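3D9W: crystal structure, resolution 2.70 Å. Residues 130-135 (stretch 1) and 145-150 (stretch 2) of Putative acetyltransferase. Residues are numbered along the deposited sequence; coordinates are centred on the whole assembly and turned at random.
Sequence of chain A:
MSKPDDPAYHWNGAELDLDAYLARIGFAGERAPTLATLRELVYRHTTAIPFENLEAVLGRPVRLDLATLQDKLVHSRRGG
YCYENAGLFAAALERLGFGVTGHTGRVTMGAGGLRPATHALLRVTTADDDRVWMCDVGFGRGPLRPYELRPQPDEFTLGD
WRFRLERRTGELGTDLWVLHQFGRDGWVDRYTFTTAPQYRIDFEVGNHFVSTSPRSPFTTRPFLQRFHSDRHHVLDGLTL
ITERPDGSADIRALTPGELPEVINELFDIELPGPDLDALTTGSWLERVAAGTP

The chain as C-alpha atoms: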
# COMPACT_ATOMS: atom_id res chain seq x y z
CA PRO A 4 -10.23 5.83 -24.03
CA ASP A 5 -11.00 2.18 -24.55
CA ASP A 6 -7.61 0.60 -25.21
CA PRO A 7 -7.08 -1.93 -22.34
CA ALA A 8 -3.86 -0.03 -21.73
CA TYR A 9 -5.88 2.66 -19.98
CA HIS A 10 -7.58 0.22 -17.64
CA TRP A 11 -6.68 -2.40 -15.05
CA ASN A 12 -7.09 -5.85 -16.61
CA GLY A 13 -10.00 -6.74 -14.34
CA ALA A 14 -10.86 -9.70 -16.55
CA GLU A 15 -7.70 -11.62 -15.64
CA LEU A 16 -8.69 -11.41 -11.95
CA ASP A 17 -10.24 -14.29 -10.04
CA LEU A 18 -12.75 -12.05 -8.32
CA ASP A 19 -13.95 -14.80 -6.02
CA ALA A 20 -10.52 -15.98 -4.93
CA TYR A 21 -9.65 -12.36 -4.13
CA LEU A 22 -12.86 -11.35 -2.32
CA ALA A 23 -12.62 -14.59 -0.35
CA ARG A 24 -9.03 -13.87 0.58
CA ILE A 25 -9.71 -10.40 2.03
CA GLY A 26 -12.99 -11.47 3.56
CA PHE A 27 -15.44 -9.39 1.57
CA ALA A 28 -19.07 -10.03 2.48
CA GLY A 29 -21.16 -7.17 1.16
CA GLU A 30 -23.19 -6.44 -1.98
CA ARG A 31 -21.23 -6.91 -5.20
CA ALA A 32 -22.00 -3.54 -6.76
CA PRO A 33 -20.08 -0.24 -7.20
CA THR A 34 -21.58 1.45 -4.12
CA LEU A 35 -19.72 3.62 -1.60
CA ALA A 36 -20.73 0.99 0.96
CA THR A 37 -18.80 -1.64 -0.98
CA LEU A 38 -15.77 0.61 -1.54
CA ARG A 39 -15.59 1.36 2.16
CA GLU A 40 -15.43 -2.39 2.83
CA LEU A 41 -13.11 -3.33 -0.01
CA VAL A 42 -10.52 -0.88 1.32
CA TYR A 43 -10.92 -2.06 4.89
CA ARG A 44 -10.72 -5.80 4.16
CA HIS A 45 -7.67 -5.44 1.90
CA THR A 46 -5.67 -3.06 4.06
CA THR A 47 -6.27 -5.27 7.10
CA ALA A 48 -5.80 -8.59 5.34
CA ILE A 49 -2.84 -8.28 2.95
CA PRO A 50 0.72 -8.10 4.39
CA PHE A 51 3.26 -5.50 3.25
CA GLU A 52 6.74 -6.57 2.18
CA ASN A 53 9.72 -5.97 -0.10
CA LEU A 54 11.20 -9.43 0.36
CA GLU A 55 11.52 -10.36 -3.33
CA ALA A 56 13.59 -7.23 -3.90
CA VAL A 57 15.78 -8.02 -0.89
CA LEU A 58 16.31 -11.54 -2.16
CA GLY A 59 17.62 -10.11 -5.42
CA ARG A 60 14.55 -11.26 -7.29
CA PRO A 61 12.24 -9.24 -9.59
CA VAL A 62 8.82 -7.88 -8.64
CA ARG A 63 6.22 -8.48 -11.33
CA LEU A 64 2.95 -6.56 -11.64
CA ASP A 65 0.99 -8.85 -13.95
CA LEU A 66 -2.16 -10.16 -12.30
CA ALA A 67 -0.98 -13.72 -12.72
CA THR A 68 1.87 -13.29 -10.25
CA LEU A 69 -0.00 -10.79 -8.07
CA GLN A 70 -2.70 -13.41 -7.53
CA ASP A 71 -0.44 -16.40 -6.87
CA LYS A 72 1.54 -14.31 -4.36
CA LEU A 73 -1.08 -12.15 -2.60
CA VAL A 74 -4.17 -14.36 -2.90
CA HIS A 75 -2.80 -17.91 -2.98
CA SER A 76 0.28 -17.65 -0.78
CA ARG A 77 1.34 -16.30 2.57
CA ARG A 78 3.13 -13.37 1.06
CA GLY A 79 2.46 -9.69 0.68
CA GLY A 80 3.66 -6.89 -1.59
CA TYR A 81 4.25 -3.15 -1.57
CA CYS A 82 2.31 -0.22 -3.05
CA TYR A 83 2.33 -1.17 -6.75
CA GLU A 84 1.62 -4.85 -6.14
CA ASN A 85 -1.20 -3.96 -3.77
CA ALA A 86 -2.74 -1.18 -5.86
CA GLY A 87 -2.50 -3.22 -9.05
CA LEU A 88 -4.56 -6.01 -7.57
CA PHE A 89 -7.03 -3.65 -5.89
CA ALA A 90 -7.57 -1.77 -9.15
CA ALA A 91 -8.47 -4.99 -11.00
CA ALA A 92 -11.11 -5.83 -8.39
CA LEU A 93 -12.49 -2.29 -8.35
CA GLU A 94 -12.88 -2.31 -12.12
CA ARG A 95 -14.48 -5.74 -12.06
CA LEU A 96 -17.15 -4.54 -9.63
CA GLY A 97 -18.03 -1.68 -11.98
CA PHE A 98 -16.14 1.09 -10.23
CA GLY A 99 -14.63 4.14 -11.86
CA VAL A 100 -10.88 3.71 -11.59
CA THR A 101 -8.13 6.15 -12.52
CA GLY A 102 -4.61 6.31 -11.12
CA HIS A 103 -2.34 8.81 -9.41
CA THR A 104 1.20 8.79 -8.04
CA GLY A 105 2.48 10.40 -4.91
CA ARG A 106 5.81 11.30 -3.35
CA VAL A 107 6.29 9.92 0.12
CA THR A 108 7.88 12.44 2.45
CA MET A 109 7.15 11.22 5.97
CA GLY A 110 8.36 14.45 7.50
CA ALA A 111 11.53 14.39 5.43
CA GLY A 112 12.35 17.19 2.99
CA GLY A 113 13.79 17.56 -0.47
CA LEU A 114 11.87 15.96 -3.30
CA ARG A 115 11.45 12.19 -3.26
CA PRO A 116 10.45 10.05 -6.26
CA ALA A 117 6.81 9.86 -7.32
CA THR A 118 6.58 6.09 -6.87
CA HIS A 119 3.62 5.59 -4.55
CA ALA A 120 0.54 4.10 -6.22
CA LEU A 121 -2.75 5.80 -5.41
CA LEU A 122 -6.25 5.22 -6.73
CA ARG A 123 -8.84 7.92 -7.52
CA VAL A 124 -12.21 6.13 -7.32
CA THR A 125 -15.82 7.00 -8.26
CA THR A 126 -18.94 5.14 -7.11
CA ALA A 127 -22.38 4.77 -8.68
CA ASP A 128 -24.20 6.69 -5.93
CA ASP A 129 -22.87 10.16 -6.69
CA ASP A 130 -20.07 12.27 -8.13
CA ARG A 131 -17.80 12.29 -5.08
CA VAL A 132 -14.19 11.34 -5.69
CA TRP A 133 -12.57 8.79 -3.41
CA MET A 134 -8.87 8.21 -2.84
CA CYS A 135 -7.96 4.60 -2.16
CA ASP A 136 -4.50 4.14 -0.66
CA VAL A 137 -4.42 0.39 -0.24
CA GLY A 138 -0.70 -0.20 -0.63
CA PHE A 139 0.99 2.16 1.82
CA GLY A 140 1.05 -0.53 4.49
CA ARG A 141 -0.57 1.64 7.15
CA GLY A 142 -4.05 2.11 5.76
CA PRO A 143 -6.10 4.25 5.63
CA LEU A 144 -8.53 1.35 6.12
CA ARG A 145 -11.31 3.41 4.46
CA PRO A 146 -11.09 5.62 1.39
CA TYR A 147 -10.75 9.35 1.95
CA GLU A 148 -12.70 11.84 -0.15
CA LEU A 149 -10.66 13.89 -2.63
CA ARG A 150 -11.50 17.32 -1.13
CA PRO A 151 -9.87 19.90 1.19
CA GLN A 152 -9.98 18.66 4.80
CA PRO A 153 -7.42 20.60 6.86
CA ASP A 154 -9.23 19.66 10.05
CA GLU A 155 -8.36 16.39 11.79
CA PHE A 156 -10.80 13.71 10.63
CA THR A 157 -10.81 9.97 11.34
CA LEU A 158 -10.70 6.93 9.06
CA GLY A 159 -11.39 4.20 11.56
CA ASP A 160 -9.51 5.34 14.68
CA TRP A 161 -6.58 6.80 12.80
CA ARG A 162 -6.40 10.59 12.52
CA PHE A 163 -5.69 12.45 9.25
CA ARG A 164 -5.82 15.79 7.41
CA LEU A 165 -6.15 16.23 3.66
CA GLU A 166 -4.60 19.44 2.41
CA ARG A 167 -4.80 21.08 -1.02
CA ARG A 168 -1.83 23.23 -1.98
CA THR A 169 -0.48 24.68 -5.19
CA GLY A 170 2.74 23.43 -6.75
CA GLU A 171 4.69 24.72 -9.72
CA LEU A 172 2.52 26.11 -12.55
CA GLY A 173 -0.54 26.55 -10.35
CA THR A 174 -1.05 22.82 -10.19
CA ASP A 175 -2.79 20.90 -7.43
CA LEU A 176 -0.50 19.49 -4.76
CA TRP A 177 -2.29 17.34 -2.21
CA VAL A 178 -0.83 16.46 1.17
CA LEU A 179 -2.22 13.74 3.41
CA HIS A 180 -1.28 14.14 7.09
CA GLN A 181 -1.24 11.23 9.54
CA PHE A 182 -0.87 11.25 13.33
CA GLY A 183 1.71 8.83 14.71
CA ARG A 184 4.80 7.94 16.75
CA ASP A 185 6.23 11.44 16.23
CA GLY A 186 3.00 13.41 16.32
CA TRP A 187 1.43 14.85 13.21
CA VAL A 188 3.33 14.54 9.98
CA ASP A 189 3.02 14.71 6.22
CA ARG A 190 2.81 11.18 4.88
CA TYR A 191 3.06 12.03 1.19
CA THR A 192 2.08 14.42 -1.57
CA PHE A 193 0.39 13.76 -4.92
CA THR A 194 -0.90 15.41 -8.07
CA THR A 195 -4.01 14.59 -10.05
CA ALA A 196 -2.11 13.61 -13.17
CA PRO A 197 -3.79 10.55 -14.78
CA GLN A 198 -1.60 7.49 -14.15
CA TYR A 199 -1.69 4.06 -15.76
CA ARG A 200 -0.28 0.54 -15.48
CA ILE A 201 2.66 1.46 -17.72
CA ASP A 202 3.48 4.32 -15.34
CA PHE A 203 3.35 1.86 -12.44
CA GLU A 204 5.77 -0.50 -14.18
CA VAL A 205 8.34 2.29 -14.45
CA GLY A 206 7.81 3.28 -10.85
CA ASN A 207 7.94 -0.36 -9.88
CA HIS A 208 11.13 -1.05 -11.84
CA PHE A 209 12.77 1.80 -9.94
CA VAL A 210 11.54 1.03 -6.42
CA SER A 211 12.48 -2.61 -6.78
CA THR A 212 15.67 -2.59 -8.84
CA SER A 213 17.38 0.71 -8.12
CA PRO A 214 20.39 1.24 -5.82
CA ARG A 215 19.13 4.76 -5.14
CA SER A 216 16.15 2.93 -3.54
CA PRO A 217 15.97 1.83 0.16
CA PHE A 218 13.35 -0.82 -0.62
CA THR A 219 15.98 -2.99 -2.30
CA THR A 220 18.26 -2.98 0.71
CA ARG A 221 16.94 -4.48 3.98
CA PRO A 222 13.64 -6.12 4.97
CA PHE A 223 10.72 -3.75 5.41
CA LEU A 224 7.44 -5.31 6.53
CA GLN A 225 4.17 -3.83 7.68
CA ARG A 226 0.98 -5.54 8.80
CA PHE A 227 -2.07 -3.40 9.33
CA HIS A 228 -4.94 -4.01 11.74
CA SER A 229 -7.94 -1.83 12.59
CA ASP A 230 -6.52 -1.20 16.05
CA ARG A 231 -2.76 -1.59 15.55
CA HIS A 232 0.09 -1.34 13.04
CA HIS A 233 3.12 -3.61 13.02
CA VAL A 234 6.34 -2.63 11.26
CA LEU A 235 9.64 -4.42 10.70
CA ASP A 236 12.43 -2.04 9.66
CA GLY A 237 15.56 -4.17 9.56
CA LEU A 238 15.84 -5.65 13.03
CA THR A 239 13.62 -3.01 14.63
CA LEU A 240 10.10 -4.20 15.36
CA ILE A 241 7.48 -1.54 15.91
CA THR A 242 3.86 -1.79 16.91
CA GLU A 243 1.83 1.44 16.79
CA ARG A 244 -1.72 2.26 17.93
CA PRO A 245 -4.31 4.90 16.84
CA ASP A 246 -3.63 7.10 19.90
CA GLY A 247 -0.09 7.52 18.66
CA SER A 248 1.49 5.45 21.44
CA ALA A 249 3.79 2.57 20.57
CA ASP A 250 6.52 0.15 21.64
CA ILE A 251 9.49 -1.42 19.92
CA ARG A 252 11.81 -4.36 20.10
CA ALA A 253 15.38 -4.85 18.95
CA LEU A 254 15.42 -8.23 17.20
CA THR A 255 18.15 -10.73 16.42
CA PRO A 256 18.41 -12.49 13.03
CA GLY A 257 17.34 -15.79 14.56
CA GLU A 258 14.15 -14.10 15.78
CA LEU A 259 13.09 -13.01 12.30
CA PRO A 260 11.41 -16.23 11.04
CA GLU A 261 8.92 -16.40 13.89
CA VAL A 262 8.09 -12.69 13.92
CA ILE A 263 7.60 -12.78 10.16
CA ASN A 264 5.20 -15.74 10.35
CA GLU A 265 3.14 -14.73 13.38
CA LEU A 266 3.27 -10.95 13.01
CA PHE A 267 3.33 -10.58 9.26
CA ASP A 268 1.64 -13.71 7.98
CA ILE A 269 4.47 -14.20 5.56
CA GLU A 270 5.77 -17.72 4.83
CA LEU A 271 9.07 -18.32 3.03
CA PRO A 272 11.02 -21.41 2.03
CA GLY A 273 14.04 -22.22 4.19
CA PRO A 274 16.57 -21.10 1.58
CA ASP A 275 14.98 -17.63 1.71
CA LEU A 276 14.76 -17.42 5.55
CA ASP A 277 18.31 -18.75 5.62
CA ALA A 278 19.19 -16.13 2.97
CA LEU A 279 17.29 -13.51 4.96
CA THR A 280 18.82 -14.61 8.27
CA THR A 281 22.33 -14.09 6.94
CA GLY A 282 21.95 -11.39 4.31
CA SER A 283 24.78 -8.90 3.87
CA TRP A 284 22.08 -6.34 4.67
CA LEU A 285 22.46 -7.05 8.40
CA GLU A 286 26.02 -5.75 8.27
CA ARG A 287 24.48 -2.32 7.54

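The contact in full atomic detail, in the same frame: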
# COMPACT_ATOMS: atom_id res chain seq x y z
N ASP A 130 -21.27 11.80 -7.45
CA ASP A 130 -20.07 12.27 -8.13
C ASP A 130 -18.85 12.50 -7.24
O ASP A 130 -17.85 13.04 -7.70
CB ASP A 130 -20.38 13.56 -8.89
CG ASP A 130 -21.85 13.66 -9.32
OD1 ASP A 130 -22.08 13.99 -10.51
OD2 ASP A 130 -22.76 13.42 -8.48
N ARG A 131 -18.93 12.09 -5.98
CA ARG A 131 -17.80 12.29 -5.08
C ARG A 131 -16.62 11.46 -5.51
O ARG A 131 -16.78 10.37 -6.02
CB ARG A 131 -18.18 11.94 -3.65
CG ARG A 131 -19.08 12.97 -3.03
CD ARG A 131 -20.16 12.30 -2.24
NE ARG A 131 -19.84 12.14 -0.84
CZ ARG A 131 -20.40 11.21 -0.08
NH1 ARG A 131 -21.26 10.36 -0.64
NH2 ARG A 131 -20.13 11.13 1.22
N VAL A 132 -15.43 12.01 -5.32
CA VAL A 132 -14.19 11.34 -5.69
C VAL A 132 -13.53 10.73 -4.46
O VAL A 132 -13.31 11.41 -3.47
CB VAL A 132 -13.23 12.34 -6.33
CG1 VAL A 132 -11.91 11.67 -6.65
CG2 VAL A 132 -13.86 12.92 -7.58
N TRP A 133 -13.21 9.44 -4.53
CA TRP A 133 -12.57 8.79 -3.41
C TRP A 133 -11.15 8.33 -3.69
O TRP A 133 -10.86 7.75 -4.75
CB TRP A 133 -13.42 7.61 -2.93
CG TRP A 133 -14.77 8.05 -2.56
CD1 TRP A 133 -15.87 8.13 -3.37
CD2 TRP A 133 -15.17 8.58 -1.29
NE1 TRP A 133 -16.93 8.67 -2.68
CE2 TRP A 133 -16.53 8.96 -1.40
CE3 TRP A 133 -14.51 8.78 -0.08
CZ2 TRP A 133 -17.24 9.52 -0.34
CZ3 TRP A 133 -15.21 9.34 0.98
CH2 TRP A 133 -16.57 9.70 0.84
N MET A 134 -10.26 8.60 -2.73
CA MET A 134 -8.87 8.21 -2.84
C MET A 134 -8.67 6.91 -2.09
O MET A 134 -8.97 6.83 -0.90
CB MET A 134 -7.97 9.29 -2.23
CG MET A 134 -7.99 10.59 -2.98
SD MET A 134 -7.45 10.32 -4.66
CE MET A 134 -5.80 9.66 -4.35
N CYS A 135 -8.21 5.89 -2.79
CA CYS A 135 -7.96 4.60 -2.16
C CYS A 135 -6.46 4.32 -2.10
O CYS A 135 -5.81 4.08 -3.12
CB CYS A 135 -8.68 3.48 -2.92
SG CYS A 135 -10.50 3.64 -2.93
N ARG A 145 -10.07 2.91 5.07
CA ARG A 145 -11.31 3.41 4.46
C ARG A 145 -10.84 4.46 3.48
O ARG A 145 -9.85 5.14 3.74
CB ARG A 145 -12.24 4.08 5.48
CG ARG A 145 -12.59 3.23 6.69
CD ARG A 145 -14.08 3.12 6.89
NE ARG A 145 -14.65 1.95 6.23
CZ ARG A 145 -14.98 0.82 6.85
NH1 ARG A 145 -14.80 0.71 8.16
NH2 ARG A 145 -15.53 -0.18 6.17
N PRO A 146 -11.53 4.61 2.35
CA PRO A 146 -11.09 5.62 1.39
C PRO A 146 -11.36 7.03 1.93
O PRO A 146 -12.27 7.23 2.73
CB PRO A 146 -11.93 5.31 0.17
CG PRO A 146 -13.22 4.85 0.77
CD PRO A 146 -12.76 3.95 1.89
N TYR A 147 -10.54 7.99 1.52
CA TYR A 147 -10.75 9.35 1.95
C TYR A 147 -11.16 10.18 0.74
O TYR A 147 -10.57 10.06 -0.33
CB TYR A 147 -9.50 9.93 2.62
CG TYR A 147 -8.23 9.91 1.81
CD1 TYR A 147 -7.40 8.80 1.82
CD2 TYR A 147 -7.83 11.04 1.10
CE1 TYR A 147 -6.18 8.81 1.15
CE2 TYR A 147 -6.62 11.06 0.43
CZ TYR A 147 -5.80 9.95 0.46
OH TYR A 147 -4.59 10.00 -0.20
N GLU A 148 -12.18 11.00 0.92
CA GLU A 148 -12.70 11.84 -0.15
C GLU A 148 -11.64 12.80 -0.70
O GLU A 148 -10.84 13.36 0.06
CB GLU A 148 -13.92 12.61 0.35
CG GLU A 148 -14.44 13.66 -0.61
CD GLU A 148 -15.89 14.03 -0.33
OE1 GLU A 148 -16.23 14.30 0.84
OE2 GLU A 148 -16.69 14.05 -1.30
N LEU A 149 -11.64 13.00 -2.01
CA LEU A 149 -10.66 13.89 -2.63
C LEU A 149 -11.07 15.36 -2.53
O LEU A 149 -11.30 16.00 -3.56
CB LEU A 149 -10.45 13.53 -4.11
CG LEU A 149 -9.12 13.86 -4.79
CD1 LEU A 149 -9.38 14.67 -6.04
CD2 LEU A 149 -8.19 14.62 -3.84
N ARG A 150 -11.15 15.90 -1.32
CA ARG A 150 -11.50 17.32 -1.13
C ARG A 150 -10.76 17.90 0.08
O ARG A 150 -10.37 17.19 0.98
CB ARG A 150 -13.00 17.48 -0.91
CG ARG A 150 -13.47 17.04 0.46
CD ARG A 150 -14.95 17.29 0.64
NE ARG A 150 -15.43 16.72 1.90
CZ ARG A 150 -15.22 17.25 3.10
NH1 ARG A 150 -14.53 18.37 3.22
NH2 ARG A 150 -15.70 16.65 4.18

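Two antiparallel strands meet here, and their backbone pairing sets where each side chain must go. Met-134 and Tyr-147 form the hydrogen-bonded pair, with Met-134 N to Tyr-147 O at 2.8 Å and Tyr-147 N to Met-134 O at 3.1 Å; two residues along, past the non-hydrogen-bonded pair Trp-133 and Glu-148, Leu-149 N donates to Val-132 O at 2.7 Å.

Side chains of Met-134 and Tyr-147 share one face of the sheet. The p rotamer of Tyr-147 (chi1 57°) swings its ring across to the neighbouring strand, so that Met-134 CB sits over the ring face, 3.5 Å from Tyr-147 CE2. Met-134 is m at all three chi angles; its flexible, unbranched chain suits a buried site, and its CG also packs 3.9 Å from Leu-149 CG. Beta-branched Val-132, in the t rotamer, brings CG1 to 3.5 Å from Leu-149 CB.

On the other face, Trp-133 adopts m with chi2 near 90°, laying its broad indole beside Glu-148. The backbone pairing sets Glu-148 CB over the six-membered ring of Trp-133, with Trp-133 CZ3 to Glu-148 CB at 3.6 Å, and the t,t chain then carries the carboxylate beyond the ring. There Glu-148 OE1 accepts from Arg-150 NE at 2.8 Å in a salt bridge, and Glu-148 OE2 makes a longer one with Arg-131 NE at 3.7 Å. Compact Pro-146 rests its CB 3.8 Å from Cys-135 SG.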